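Long-range contact in lombricine kinase (Urechis caupo, PDB 3JPZ), which catalyses the reversible transfer of a phosphoryl group between ATP and the guanidino compound lombricine, as a member of the phosphagen kinase family: residues Q93-V104 with R328-Q338. Numbering follows the deposited sequence. Where two conformers were deposited one is given.
Sequences QPAPDLDASKLV and RLKKSEREFVQ
Asp-97 and Arg-334 meet where the linker running from helix 73-83 to strand 113-122 passes the start of helix 333-355 of the phosphagen kinase catalytic domain, where Ser-332 and Glu-335 form a capping box. Charge comes first. Arg-334 NE points almost straight at Asp-97 OD2 (2.9 Å); OD2 lies close to the guanidinium plane, whereas NE comes down on it from above the carboxylate plane, the two planes being 71° apart. Lys-102 NZ reaches the same oxygen from the opposite face, and a water joins OD2 to Ser-332 OG and Arg-334 NH2. On its other oxygen, Asp-97 closes an Asx turn with Asp-99 N.

The apolar part is Leu-103 CD1 against Val-337 CG1 (3.7 Å), and both residues rest on Phe-237 of helix 233-252.

Amide and carboxylate side chains bind backbone atoms across the contact. Glu-333, bent at chi2 (88°), brings OE1 to Asp-97 N at 2.7 Å. The Gln-93 amide spans the loop before the helix, OE1 taking Lys-330 N on an in-plane lone pair and NE2 giving to Lys-331 O. Gln-338 pairs with both backbone polar atoms of Val-104: OE1 accepts from N, while NE2, also bonded to Asp-342, donates at 3.1 Å to a lone pair of Val-104 O, which lies in the plane of the Gln-338 amide.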
loop_
_atom_site.group_PDB
_atom_site.type_symbol
_atom_site.label_atom_id
_atom_site.label_comp_id
_atom_site.label_asym_id
_atom_site.label_seq_id
_atom_site.Cartn_x
_atom_site.Cartn_y
_atom_site.Cartn_z
ATOM N N GLN A 93 -28.271 -17.755 0.604
ATOM C CA GLN A 93 -28.606 -16.910 -0.530
ATOM C C GLN A 93 -29.461 -17.686 -1.525
ATOM O O GLN A 93 -29.168 -18.840 -1.835
ATOM C CB GLN A 93 -27.325 -16.448 -1.216
ATOM C CG GLN A 93 -27.554 -15.674 -2.473
ATOM C CD GLN A 93 -28.170 -14.324 -2.192
ATOM O OE1 GLN A 93 -28.285 -13.915 -1.039
ATOM N NE2 GLN A 93 -28.563 -13.624 -3.241
ATOM N N PRO A 94 -30.534 -17.060 -2.021
ATOM C CA PRO A 94 -31.362 -17.734 -3.027
ATOM C C PRO A 94 -30.546 -18.099 -4.257
ATOM O O PRO A 94 -29.564 -17.419 -4.546
ATOM C CB PRO A 94 -32.414 -16.681 -3.378
ATOM C CG PRO A 94 -32.475 -15.785 -2.186
ATOM C CD PRO A 94 -31.107 -15.775 -1.589
ATOM N N ALA A 95 -30.934 -19.159 -4.957
ATOM C CA ALA A 95 -30.256 -19.530 -6.185
ATOM C C ALA A 95 -30.207 -18.305 -7.077
ATOM O O ALA A 95 -31.047 -17.419 -6.952
ATOM C CB ALA A 95 -30.992 -20.644 -6.881
ATOM N N PRO A 96 -29.221 -18.245 -7.981
ATOM C CA PRO A 96 -29.149 -17.098 -8.890
ATOM C C PRO A 96 -30.353 -17.045 -9.817
ATOM O O PRO A 96 -30.790 -18.079 -10.316
ATOM C CB PRO A 96 -27.876 -17.364 -9.701
ATOM C CG PRO A 96 -27.107 -18.373 -8.920
ATOM C CD PRO A 96 -28.112 -19.189 -8.191
ATOM N N ASP A 97 -30.887 -15.849 -10.030
ATOM C CA ASP A 97 -31.985 -15.648 -10.963
ATOM C C ASP A 97 -31.661 -14.508 -11.930
ATOM O O ASP A 97 -31.829 -13.334 -11.609
ATOM C CB ASP A 97 -33.270 -15.336 -10.206
ATOM C CG ASP A 97 -34.491 -15.341 -11.107
ATOM O OD1 ASP A 97 -34.333 -15.560 -12.323
ATOM O OD2 ASP A 97 -35.610 -15.130 -10.602
ATOM N N LEU A 98 -31.180 -14.870 -13.112
ATOM C CA LEU A 98 -30.865 -13.903 -14.152
ATOM C C LEU A 98 -31.943 -13.894 -15.231
ATOM O O LEU A 98 -31.653 -13.653 -16.403
ATOM C CB LEU A 98 -29.517 -14.252 -14.796
ATOM C CG LEU A 98 -28.353 -14.388 -13.826
ATOM C CD1 LEU A 98 -27.059 -14.842 -14.536
ATOM C CD2 LEU A 98 -28.147 -13.062 -13.097
ATOM N N ASP A 99 -33.184 -14.162 -14.840
ATOM C CA ASP A 99 -34.256 -14.321 -15.814
ATOM C C ASP A 99 -35.031 -13.019 -15.984
ATOM O O ASP A 99 -36.006 -12.754 -15.273
ATOM C CB ASP A 99 -35.191 -15.463 -15.416
ATOM C CG ASP A 99 -36.169 -15.817 -16.515
ATOM O OD1 ASP A 99 -36.221 -15.077 -17.521
ATOM O OD2 ASP A 99 -36.885 -16.829 -16.372
ATOM N N ALA A 100 -34.577 -12.219 -16.943
ATOM C CA ALA A 100 -35.178 -10.930 -17.250
ATOM C C ALA A 100 -36.660 -11.034 -17.577
ATOM O O ALA A 100 -37.435 -10.159 -17.201
ATOM C CB ALA A 100 -34.435 -10.280 -18.402
ATOM N N SER A 101 -37.056 -12.091 -18.280
ATOM C CA SER A 101 -38.462 -12.273 -18.650
ATOM C C SER A 101 -39.383 -12.303 -17.425
ATOM O O SER A 101 -40.583 -12.056 -17.538
ATOM C CB SER A 101 -38.647 -13.550 -19.480
ATOM O OG SER A 101 -38.638 -14.717 -18.674
ATOM N N LYS A 102 -38.815 -12.602 -16.259
ATOM C CA LYS A 102 -39.585 -12.663 -15.012
ATOM C C LYS A 102 -39.895 -11.271 -14.456
ATOM O O LYS A 102 -40.615 -11.131 -13.468
ATOM C CB LYS A 102 -38.836 -13.476 -13.947
ATOM C CG LYS A 102 -38.765 -14.969 -14.226
ATOM C CD LYS A 102 -37.835 -15.686 -13.249
ATOM C CE LYS A 102 -38.508 -15.967 -11.907
ATOM N NZ LYS A 102 -37.777 -17.001 -11.113
ATOM N N LEU A 103 -39.358 -10.244 -15.101
ATOM C CA LEU A 103 -39.473 -8.885 -14.592
ATOM C C LEU A 103 -40.819 -8.262 -14.912
ATOM O O LEU A 103 -41.437 -8.565 -15.928
ATOM C CB LEU A 103 -38.367 -8.004 -15.169
ATOM C CG LEU A 103 -36.964 -8.241 -14.625
ATOM C CD1 LEU A 103 -35.976 -7.314 -15.310
ATOM C CD2 LEU A 103 -36.936 -8.034 -13.122
ATOM N N VAL A 104 -41.250 -7.366 -14.037
ATOM C CA VAL A 104 -42.516 -6.670 -14.204
ATOM C C VAL A 104 -42.255 -5.177 -14.293
ATOM O O VAL A 104 -41.711 -4.590 -13.358
ATOM C CB VAL A 104 -43.461 -6.950 -13.019
ATOM C CG1 VAL A 104 -44.768 -6.167 -13.167
ATOM C CG2 VAL A 104 -43.731 -8.445 -12.910
ATOM N N ARG A 328 -27.465 -6.783 -1.062
ATOM C CA ARG A 328 -26.745 -7.625 -2.015
ATOM C C ARG A 328 -27.001 -9.094 -1.765
ATOM O O ARG A 328 -26.832 -9.917 -2.668
ATOM C CB ARG A 328 -25.245 -7.371 -1.910
ATOM C CG ARG A 328 -24.838 -5.968 -2.262
ATOM C CD ARG A 328 -24.911 -5.721 -3.749
ATOM N NE ARG A 328 -24.329 -4.433 -4.081
ATOM C CZ ARG A 328 -24.985 -3.281 -4.041
ATOM N NH1 ARG A 328 -26.266 -3.248 -3.699
ATOM N NH2 ARG A 328 -24.357 -2.160 -4.353
ATOM N N LEU A 329 -27.372 -9.407 -0.525
ATOM C CA LEU A 329 -27.757 -10.743 -0.100
ATOM C C LEU A 329 -29.260 -10.794 0.109
ATOM O O LEU A 329 -29.901 -9.756 0.255
ATOM C CB LEU A 329 -27.111 -11.076 1.245
ATOM C CG LEU A 329 -25.749 -11.762 1.336
ATOM C CD1 LEU A 329 -25.493 -12.097 2.803
ATOM C CD2 LEU A 329 -25.681 -13.017 0.484
ATOM N N LYS A 330 -29.796 -12.011 0.110
ATOM C CA LYS A 330 -31.138 -12.335 0.620
ATOM C C LYS A 330 -32.219 -12.271 -0.458
ATOM O O LYS A 330 -33.274 -12.893 -0.336
ATOM C CB LYS A 330 -31.483 -11.471 1.834
ATOM C CG LYS A 330 -30.719 -11.886 3.084
ATOM C CD LYS A 330 -31.286 -11.244 4.338
ATOM C CE LYS A 330 -30.474 -10.042 4.775
ATOM N NZ LYS A 330 -31.113 -9.323 5.916
ATOM N N LYS A 331 -31.944 -11.513 -1.509
ATOM C CA LYS A 331 -32.784 -11.493 -2.698
ATOM C C LYS A 331 -31.945 -11.941 -3.883
ATOM O O LYS A 331 -30.732 -11.759 -3.889
ATOM C CB LYS A 331 -33.331 -10.081 -2.942
ATOM C CG LYS A 331 -34.168 -9.559 -1.788
ATOM C CD LYS A 331 -34.730 -8.187 -2.075
ATOM C CE LYS A 331 -35.481 -7.642 -0.859
ATOM N NZ LYS A 331 -36.792 -8.310 -0.660
ATOM N N SER A 332 -32.585 -12.524 -4.886
ATOM C CA SER A 332 -31.868 -12.927 -6.086
ATOM C C SER A 332 -31.586 -11.710 -6.967
ATOM O O SER A 332 -32.045 -10.604 -6.681
ATOM C CB SER A 332 -32.665 -13.960 -6.875
ATOM O OG SER A 332 -33.799 -13.361 -7.476
ATOM N N GLU A 333 -30.823 -11.924 -8.033
ATOM C CA GLU A 333 -30.452 -10.859 -8.962
ATOM C C GLU A 333 -31.698 -10.277 -9.611
ATOM O O GLU A 333 -31.857 -9.063 -9.709
ATOM C CB GLU A 333 -29.524 -11.400 -10.047
ATOM C CG GLU A 333 -28.167 -11.845 -9.545
ATOM C CD GLU A 333 -28.145 -13.288 -9.101
ATOM O OE1 GLU A 333 -29.217 -13.924 -9.091
ATOM O OE2 GLU A 333 -27.051 -13.789 -8.762
ATOM N N ARG A 334 -32.583 -11.168 -10.045
ATOM C CA ARG A 334 -33.834 -10.768 -10.661
ATOM C C ARG A 334 -34.668 -9.980 -9.659
ATOM O O ARG A 334 -35.245 -8.963 -10.001
ATOM C CB ARG A 334 -34.590 -11.992 -11.173
ATOM C CG ARG A 334 -35.864 -11.677 -11.938
ATOM C CD ARG A 334 -37.056 -11.524 -11.018
ATOM N NE ARG A 334 -37.263 -12.729 -10.225
ATOM C CZ ARG A 334 -38.258 -12.912 -9.363
ATOM N NH1 ARG A 334 -39.168 -11.969 -9.168
ATOM N NH2 ARG A 334 -38.338 -14.052 -8.694
ATOM N N GLU A 335 -34.703 -10.434 -8.413
ATOM C CA GLU A 335 -35.482 -9.748 -7.381
ATOM C C GLU A 335 -34.963 -8.348 -7.071
ATOM O O GLU A 335 -35.749 -7.432 -6.817
ATOM C CB GLU A 335 -35.530 -10.575 -6.096
ATOM C CG GLU A 335 -36.512 -11.741 -6.161
ATOM C CD GLU A 335 -36.582 -12.534 -4.865
ATOM O OE1 GLU A 335 -35.526 -12.762 -4.233
ATOM O OE2 GLU A 335 -37.698 -12.939 -4.481
ATOM N N PHE A 336 -33.648 -8.176 -7.085
ATOM C CA PHE A 336 -33.069 -6.875 -6.791
ATOM C C PHE A 336 -33.399 -5.878 -7.880
ATOM O O PHE A 336 -33.675 -4.707 -7.599
ATOM C CB PHE A 336 -31.556 -6.975 -6.613
ATOM C CG PHE A 336 -31.141 -7.290 -5.214
ATOM C CD1 PHE A 336 -30.361 -8.391 -4.941
ATOM C CD2 PHE A 336 -31.541 -6.478 -4.163
ATOM C CE1 PHE A 336 -29.973 -8.675 -3.648
ATOM C CE2 PHE A 336 -31.160 -6.760 -2.865
ATOM C CZ PHE A 336 -30.370 -7.859 -2.610
ATOM N N VAL A 337 -33.346 -6.340 -9.124
ATOM C CA VAL A 337 -33.770 -5.537 -10.257
ATOM C C VAL A 337 -35.242 -5.163 -10.111
ATOM O O VAL A 337 -35.631 -4.052 -10.461
ATOM C CB VAL A 337 -33.585 -6.285 -11.604
ATOM C CG1 VAL A 337 -34.016 -5.402 -12.760
ATOM C CG2 VAL A 337 -32.145 -6.725 -11.779
ATOM N N GLN A 338 -36.055 -6.088 -9.597
ATOM C CA GLN A 338 -37.478 -5.822 -9.407
ATOM C C GLN A 338 -37.689 -4.809 -8.292
ATOM O O GLN A 338 -38.574 -3.950 -8.377
ATOM C CB GLN A 338 -38.248 -7.099 -9.088
ATOM C CG GLN A 338 -39.738 -6.870 -9.072
ATOM C CD GLN A 338 -40.234 -6.389 -10.403
ATOM O OE1 GLN A 338 -40.042 -7.061 -11.409
ATOM N NE2 GLN A 338 -40.866 -5.210 -10.426
HETATM O O HOH W 1 -35.733 -15.366 -8.078
HETATM O O HOH W 2 -39.822 -9.907 -11.189
#